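Local coordinates for XAC2610 protein (Xanthomonas axonopodis pv. citri, PDB 4QTQ), which probably acts as an immunity protein that inhibits a peptidoglycan hydrolase linked to a bacteria-killing type IV secretion system, and binds calcium, at residues L96-I99 against N100-H104; S162-G165 against C166-H169; L204-G207 against E208-V212; T86-K89 against N90-I94. All coordinates share one frame; numbering follows the deposited sequence. Where two conformers were deposited one is given.

Contact 1: residues L96-I99 against N100-H104; sequences LTDI and NGDGH. With CA (calcium ion), chain B.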
# COMPACT_ATOMS: atom_id res chain seq x y z
N LEU A 96 7.22 -4.72 2.89
CA LEU A 96 7.90 -5.57 1.90
C LEU A 96 7.00 -6.77 1.58
O LEU A 96 6.68 -7.58 2.45
CB LEU A 96 9.24 -6.06 2.45
CG LEU A 96 10.10 -5.06 3.23
CD1 LEU A 96 11.27 -5.78 3.88
CD2 LEU A 96 10.59 -3.96 2.31
N THR A 97 6.58 -6.86 0.32
CA THR A 97 5.55 -7.80 -0.09
C THR A 97 5.60 -7.89 -1.61
O THR A 97 5.82 -6.89 -2.29
CB THR A 97 4.15 -7.34 0.38
OG1 THR A 97 3.20 -8.38 0.15
CG2 THR A 97 3.69 -6.07 -0.36
N ASP A 98 5.42 -9.10 -2.14
CA ASP A 98 5.44 -9.30 -3.59
C ASP A 98 4.03 -9.08 -4.08
O ASP A 98 3.16 -9.90 -3.84
CB ASP A 98 5.91 -10.72 -3.96
CG ASP A 98 6.00 -10.94 -5.47
OD1 ASP A 98 6.14 -9.96 -6.25
OD2 ASP A 98 5.95 -12.13 -5.88
N ILE A 99 3.82 -7.96 -4.74
CA ILE A 99 2.48 -7.58 -5.17
C ILE A 99 2.15 -8.25 -6.49
O ILE A 99 1.03 -8.73 -6.68
CB ILE A 99 2.36 -6.03 -5.28
CG1 ILE A 99 2.49 -5.41 -3.87
CG2 ILE A 99 1.03 -5.63 -5.92
CD1 ILE A 99 2.59 -3.90 -3.85
N ASN A 100 3.12 -8.32 -7.40
CA ASN A 100 2.86 -8.83 -8.74
C ASN A 100 3.20 -10.31 -8.98
O ASN A 100 3.17 -10.78 -10.12
CB ASN A 100 3.52 -7.93 -9.81
CG ASN A 100 5.02 -7.86 -9.68
OD1 ASN A 100 5.63 -8.34 -8.72
ND2 ASN A 100 5.64 -7.24 -10.66
N GLY A 101 3.50 -11.05 -7.91
CA GLY A 101 3.63 -12.50 -7.97
C GLY A 101 4.82 -13.07 -8.73
O GLY A 101 4.83 -14.25 -9.07
N ASP A 102 5.85 -12.26 -8.96
CA ASP A 102 7.02 -12.72 -9.70
C ASP A 102 8.13 -13.28 -8.80
O ASP A 102 9.20 -13.60 -9.29
CB ASP A 102 7.57 -11.60 -10.59
CG ASP A 102 8.23 -10.47 -9.80
OD1 ASP A 102 8.11 -10.41 -8.56
OD2 ASP A 102 8.89 -9.63 -10.44
N GLY A 103 7.88 -13.39 -7.50
CA GLY A 103 8.86 -13.98 -6.59
C GLY A 103 9.86 -13.01 -5.97
O GLY A 103 10.70 -13.42 -5.16
N HIS A 104 9.79 -11.73 -6.34
CA HIS A 104 10.63 -10.71 -5.72
C HIS A 104 9.80 -9.67 -4.98
O HIS A 104 8.84 -9.13 -5.53
CB HIS A 104 11.50 -10.01 -6.74
CG HIS A 104 12.67 -9.32 -6.11
ND1 HIS A 104 12.57 -8.08 -5.52
CD2 HIS A 104 13.94 -9.74 -5.92
CE1 HIS A 104 13.75 -7.74 -5.03
NE2 HIS A 104 14.60 -8.73 -5.25
CA CA B . 7.48 -8.34 -7.28
O HOH W 1 8.82 -7.46 -8.95
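At D98 the backbone leaves its strand and curls back on itself, bringing the CA atoms of D98 and G101 to 5.7 Å, with both G101 and G103 turning at positive phi. The loop closes round a calcium ion: D98, N100, D102 and H104 follow the alternate-residue spacing of the start of an EF-hand loop, H104 giving its carbonyl O, 2.4 Å from the calcium, as position 7 does. The bidentate D106 comes earlier than the closing acid of an EF-hand, so the loop is EF-hand-like and not canonical. The D98 carboxylate reaches inward because CG stands anti to the backbone N (chi1 -177°), and its two oxygens divide the work. OD1 of D98 binds the metal at 2.3 Å, whereas OD2 turns to the loop backbone and accepts from the N-H of G103 at 2.8 Å. That donor lies above the carboxylate plane, 41° out of it, on a fairly straight bond (153°). D102 is also used twice: its OD1 meets the calcium at 2.5 Å and accepts from the backbone N of H104 at 3.1 Å, which makes an Asx turn. Its other oxygen, OD2, takes a bond of 2.6 Å from water 1, which is itself a metal ligand. D106 OD2 also accepts from the N-H of I99. I99 packs on V124 and L126 of strand 121-128 and V108 of strand 106-112, while the H104 ring stacks on F127 and meets F57 edge-to-face. The loop connects strand 94-97 to 106-112, its antiparallel neighbour in the mixed sheet.

Contact 2: residues S162-G165 against C166-H169; sequences SGDG and CCIH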
# COMPACT_ATOMS: atom_id res chain seq x y z
N SER A 162 -13.99 1.29 -0.80
CA SER A 162 -14.21 2.70 -0.61
C SER A 162 -15.67 2.92 -0.18
O SER A 162 -16.37 1.95 0.16
CB SER A 162 -13.88 3.46 -1.90
OG SER A 162 -13.54 4.80 -1.60
N GLY A 163 -16.13 4.16 -0.18
CA GLY A 163 -17.51 4.47 0.22
C GLY A 163 -17.58 5.70 1.10
O GLY A 163 -16.60 6.43 1.24
N ASP A 164 -18.74 5.94 1.70
CA ASP A 164 -18.93 7.11 2.56
C ASP A 164 -18.81 6.79 4.07
O ASP A 164 -19.19 7.61 4.91
CB ASP A 164 -20.27 7.80 2.25
CG ASP A 164 -21.48 6.97 2.64
OD1 ASP A 164 -21.32 5.82 3.11
OD2 ASP A 164 -22.61 7.47 2.47
N GLY A 165 -18.28 5.61 4.40
CA GLY A 165 -18.09 5.21 5.80
C GLY A 165 -19.39 5.01 6.59
O GLY A 165 -19.40 5.14 7.82
N CYS A 166 -20.47 4.70 5.88
CA CYS A 166 -21.79 4.60 6.47
C CYS A 166 -22.62 3.52 5.77
O CYS A 166 -22.55 2.35 6.12
CB CYS A 166 -22.51 5.97 6.42
SG CYS A 166 -21.76 7.28 7.42
N CYS A 167 -23.37 3.94 4.76
CA CYS A 167 -24.38 3.16 4.04
C CYS A 167 -24.03 2.92 2.57
O CYS A 167 -24.78 2.25 1.86
CB CYS A 167 -25.64 4.01 4.06
SG CYS A 167 -25.21 5.77 3.89
N ILE A 168 -22.95 3.53 2.10
CA ILE A 168 -22.48 3.30 0.73
C ILE A 168 -21.09 2.68 0.82
O ILE A 168 -20.18 3.25 1.40
CB ILE A 168 -22.47 4.59 -0.13
CG1 ILE A 168 -23.92 5.02 -0.39
CG2 ILE A 168 -21.76 4.33 -1.45
CD1 ILE A 168 -24.06 6.33 -1.14
N HIS A 169 -20.97 1.47 0.28
CA HIS A 169 -19.72 0.74 0.26
C HIS A 169 -19.40 0.38 -1.17
O HIS A 169 -20.27 -0.08 -1.92
CB HIS A 169 -19.83 -0.55 1.08
CG HIS A 169 -20.20 -0.31 2.50
ND1 HIS A 169 -21.45 -0.58 3.00
CD2 HIS A 169 -19.48 0.19 3.54
CE1 HIS A 169 -21.50 -0.26 4.28
NE2 HIS A 169 -20.31 0.21 4.63
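D164 and I168 bind each other twice across the turn, once through the backbone and once through the aspartate side chain. OD1 of D164 accepts from the backbone N of I168 at 3.0 Å, the donor standing above the carboxylate plane, 38° out of it. The same oxygen is approached by two further amides: the N of C166 lies 3.1 Å from D164 OD1 and the N of C167 3.2 Å from it, both weak, bent bonds. The backbone bond runs in the reverse direction, D164 N giving to I168 O at 3.1 Å. The carboxylate can sit inside the loop because CG falls between the backbone N and the carbonyl carbon (chi1 68°), folding the side chain over its own turn. It crosses the I168 side chain at about a right angle, with OD1 of D164 3.7 Å from CB of I168. Further out, G163 and H169 form an antiparallel non-hydrogen-bonded pair that closes the hairpin of strands 157-163 and 168-176. Their CA atoms stand 4.3 Å apart, and G163 CA also makes a CA-H...O contact of 3.2 Å to I168 O. ND2 of N116 hydrogen-bonds the carbonyl O of G163, and S162 OG binds M146 O. One carboxylate oxygen thus gathers three successive amide N-H groups, one firmly and two weakly, an environment that would probably favour the ionised aspartate.

Contact 3: residues L204-G207 against E208-V212; sequences LQDG and EMKEV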
# COMPACT_ATOMS: atom_id res chain seq x y z
N LEU A 204 -15.60 -4.66 -16.53
CA LEU A 204 -14.83 -4.21 -17.67
C LEU A 204 -15.26 -5.05 -18.85
O LEU A 204 -15.11 -6.28 -18.85
CB LEU A 204 -13.33 -4.38 -17.40
CG LEU A 204 -12.37 -4.04 -18.54
CD1 LEU A 204 -12.36 -2.54 -18.79
CD2 LEU A 204 -10.96 -4.55 -18.27
N GLN A 205 -15.76 -4.38 -19.88
CA GLN A 205 -16.28 -5.04 -21.06
C GLN A 205 -15.97 -4.17 -22.26
O GLN A 205 -16.29 -2.98 -22.26
CB GLN A 205 -17.78 -5.24 -20.89
CG GLN A 205 -18.43 -6.10 -21.96
CD GLN A 205 -19.95 -6.12 -21.82
OE1 GLN A 205 -20.50 -6.02 -20.72
NE2 GLN A 205 -20.63 -6.25 -22.95
N ASP A 206 -15.33 -4.75 -23.28
CA ASP A 206 -14.94 -4.02 -24.48
C ASP A 206 -14.09 -2.80 -24.14
O ASP A 206 -14.23 -1.74 -24.76
CB ASP A 206 -16.18 -3.60 -25.28
CG ASP A 206 -16.99 -4.80 -25.75
OD1 ASP A 206 -16.44 -5.62 -26.50
OD2 ASP A 206 -18.17 -4.92 -25.37
N GLY A 207 -13.22 -2.95 -23.14
CA GLY A 207 -12.30 -1.89 -22.73
C GLY A 207 -12.88 -0.77 -21.88
O GLY A 207 -12.18 0.18 -21.59
N GLU A 208 -14.15 -0.87 -21.48
CA GLU A 208 -14.75 0.15 -20.61
C GLU A 208 -15.54 -0.49 -19.49
O GLU A 208 -16.02 -1.62 -19.62
CB GLU A 208 -15.68 1.07 -21.40
CG GLU A 208 -14.97 1.90 -22.46
CD GLU A 208 -15.87 2.95 -23.08
OE1 GLU A 208 -17.06 3.04 -22.69
OE2 GLU A 208 -15.39 3.68 -23.97
N MET A 209 -15.66 0.22 -18.38
CA MET A 209 -16.51 -0.25 -17.29
C MET A 209 -17.97 -0.06 -17.70
O MET A 209 -18.37 1.04 -18.07
CB MET A 209 -16.22 0.53 -16.00
CG MET A 209 -14.81 0.34 -15.47
SD MET A 209 -14.39 -1.38 -15.12
CE MET A 209 -15.63 -1.80 -13.90
N LYS A 210 -18.74 -1.15 -17.69
CA LYS A 210 -20.16 -1.12 -18.06
C LYS A 210 -20.98 -1.64 -16.89
O LYS A 210 -20.60 -2.64 -16.28
CB LYS A 210 -20.46 -2.03 -19.26
CG LYS A 210 -19.52 -1.91 -20.46
CD LYS A 210 -19.71 -0.62 -21.25
CE LYS A 210 -18.88 -0.66 -22.53
NZ LYS A 210 -19.38 -1.63 -23.55
N GLU A 211 -22.12 -1.01 -16.61
CA GLU A 211 -23.07 -1.58 -15.68
C GLU A 211 -23.68 -2.85 -16.27
O GLU A 211 -23.97 -2.91 -17.45
CB GLU A 211 -24.16 -0.57 -15.33
CG GLU A 211 -25.15 -1.08 -14.30
CD GLU A 211 -26.07 0.01 -13.78
OE1 GLU A 211 -27.05 -0.35 -13.10
OE2 GLU A 211 -25.82 1.20 -14.06
N VAL A 212 -23.85 -3.87 -15.43
CA VAL A 212 -24.38 -5.16 -15.84
C VAL A 212 -25.43 -5.59 -14.83
O VAL A 212 -25.35 -5.20 -13.67
CB VAL A 212 -23.27 -6.24 -15.92
CG1 VAL A 212 -22.26 -5.90 -17.02
CG2 VAL A 212 -22.55 -6.41 -14.59
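A tight two-residue beta hairpin joins strands 198-205 and 208-212 through a type I' turn from Q205 to E208, with D206 and G207 at its corners, both in the left-handed region of positive phi. Q205 and E208 are the hydrogen-bonded pair that closes it: Q205 N gives an almost straight bond (173°) to E208 O at 2.8 Å. The return bond, E208 N to Q205 O at 3.1 Å, comes from well above the carbonyl plane. One step back, L204 and M209 make the non-hydrogen-bonded pair and share a face of the sheet. There the bent M209 chain brings its sulfur SD to 3.9 Å from CB of L204, while CD1 of the leucine swings over the turn to 3.6 Å from the N of E208. K210 is bent at chi2 and chi4 and lies across the Q205 backbone, its CG 3.8 Å from Q205 CB and its CE 3.5 Å from Q205 O. The K210 and D206 side chains cross at about a right angle, and NZ of K210 and OD2 of D206 make only a long salt bridge, 3.9 Å. Next to the hairpin, L204 bonds through its backbone to I184 and packs on V182 of strand 181-190, M209 touches L183 there, and V212 rests on I201 and R203; strand 208-212 is outermost in the six-stranded antiparallel sheet within this chain.

Contact 4: residues T86-K89 against N90-I94; sequences TYKK and NRHSI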
# COMPACT_ATOMS: atom_id res chain seq x y z
N THR A 86 -7.44 -11.72 4.81
CA THR A 86 -7.50 -12.35 6.12
C THR A 86 -6.44 -11.74 7.06
O THR A 86 -6.79 -10.95 7.93
CB THR A 86 -7.35 -13.89 6.00
OG1 THR A 86 -6.18 -14.21 5.24
CG2 THR A 86 -8.57 -14.49 5.30
N TYR A 87 -5.17 -12.02 6.80
CA TYR A 87 -4.07 -11.62 7.67
C TYR A 87 -3.83 -10.12 7.96
O TYR A 87 -3.75 -9.73 9.12
CB TYR A 87 -2.79 -12.05 6.97
CG TYR A 87 -2.33 -13.46 7.18
CD1 TYR A 87 -2.82 -14.21 8.22
CD2 TYR A 87 -1.39 -14.02 6.34
CE1 TYR A 87 -2.38 -15.51 8.43
CE2 TYR A 87 -0.94 -15.31 6.53
CZ TYR A 87 -1.44 -16.06 7.58
OH TYR A 87 -1.03 -17.35 7.79
N LYS A 88 -3.76 -9.27 6.95
CA LYS A 88 -3.25 -7.92 7.14
C LYS A 88 -4.39 -6.90 7.32
O LYS A 88 -4.99 -6.43 6.35
CB LYS A 88 -2.32 -7.54 5.97
CG LYS A 88 -0.97 -6.96 6.38
CD LYS A 88 -1.02 -5.45 6.45
CE LYS A 88 0.28 -4.90 7.00
NZ LYS A 88 0.40 -3.44 6.76
N LYS A 89 -4.69 -6.61 8.58
CA LYS A 89 -5.59 -5.52 8.95
C LYS A 89 -4.83 -4.42 9.71
O LYS A 89 -5.43 -3.43 10.14
CB LYS A 89 -6.76 -6.05 9.77
CG LYS A 89 -7.62 -7.01 8.95
CD LYS A 89 -8.76 -7.61 9.74
CE LYS A 89 -9.55 -8.57 8.87
NZ LYS A 89 -10.70 -9.19 9.58
N ASN A 90 -3.52 -4.60 9.87
CA ASN A 90 -2.65 -3.58 10.45
C ASN A 90 -2.27 -2.53 9.42
O ASN A 90 -2.45 -2.72 8.21
CB ASN A 90 -1.36 -4.20 11.00
CG ASN A 90 -1.56 -4.87 12.35
OD1 ASN A 90 -2.32 -4.39 13.19
ND2 ASN A 90 -0.86 -5.98 12.56
N ARG A 91 -1.74 -1.43 9.93
CA ARG A 91 -1.17 -0.37 9.12
C ARG A 91 0.28 -0.29 9.54
O ARG A 91 0.59 -0.25 10.72
CB ARG A 91 -1.89 0.93 9.44
CG ARG A 91 -1.31 2.18 8.78
CD ARG A 91 -1.91 3.44 9.38
NE ARG A 91 -1.66 3.54 10.82
CZ ARG A 91 -2.16 4.48 11.62
NH1 ARG A 91 -2.95 5.44 11.14
NH2 ARG A 91 -1.87 4.47 12.92
N HIS A 92 1.18 -0.32 8.56
CA HIS A 92 2.61 -0.20 8.81
C HIS A 92 3.15 0.92 7.95
O HIS A 92 2.57 1.22 6.92
CB HIS A 92 3.35 -1.51 8.49
CG HIS A 92 3.15 -2.58 9.51
ND1 HIS A 92 2.03 -3.39 9.54
CD2 HIS A 92 3.93 -2.99 10.54
CE1 HIS A 92 2.13 -4.24 10.54
NE2 HIS A 92 3.27 -4.02 11.17
N SER A 93 4.26 1.52 8.37
CA SER A 93 4.91 2.58 7.59
C SER A 93 5.60 2.06 6.31
O SER A 93 5.54 2.70 5.26
CB SER A 93 5.93 3.33 8.44
OG SER A 93 5.31 4.00 9.52
N ILE A 94 6.27 0.91 6.42
CA ILE A 94 7.09 0.38 5.32
C ILE A 94 6.87 -1.11 5.21
O ILE A 94 7.17 -1.85 6.15
CB ILE A 94 8.59 0.67 5.56
CG1 ILE A 94 8.87 2.17 5.47
CG2 ILE A 94 9.46 -0.10 4.55
CD1 ILE A 94 10.22 2.58 6.01
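K88 runs its chain alongside the loop backbone and presents its ammonium to the edge of the H92 ring, near the ring plane. NZ of K88 gives a weak hydrogen bond to ND1 of H92, 3.2 Å away, and CE of the lysine follows at 3.4 Å from that nitrogen. The two side chains cross obliquely. A second weak bond joins the same NZ to the carbonyl O of N90 at 3.3 Å, with the lysine CD passing 3.5 Å from that N90 O. The ammonium therefore lies between a ring nitrogen and a backbone oxygen, each bonded only weakly. Unusual chi1 (-131°) and chi2 (-92°) bend the lysine chain toward the N90 carbonyl, after which it runs straight. Y79 completes the setting, as its ring forms a cation-pi contact with K88 and also meets the H92 ring, their planes inclined at about 35°. The N90 backbone N is buried by the contact without a hydrogen-bond partner. With the lysine as donor, ND1 of H92 acts as acceptor, consistent with an imidazole that is neutral; the nearby ammonium would probably disfavour a second positive charge on the ring.

How the contacts relate
All four are local contacts within a loop or hairpin end, at the surface, though contact 4 has its centre about 9 Å from the centre of the chain and contact 3 about 26 Å. Contacts 4 and 1 adjoin in sequence and bracket strand 94-97, an inner strand of the mixed sheet. Contacts 2 and 3 are both hairpin ends of the six-stranded antiparallel sheet, their centres about 23 Å apart. In contact 2 one aspartate oxygen gathers three N-H groups, two weakly; in contact 1 two aspartates take one each while binding the metal. Contact 3 rests on backbone pairing, with one leucine-methionine contact and a long salt bridge, and contact 4 on weak bonds from one ammonium.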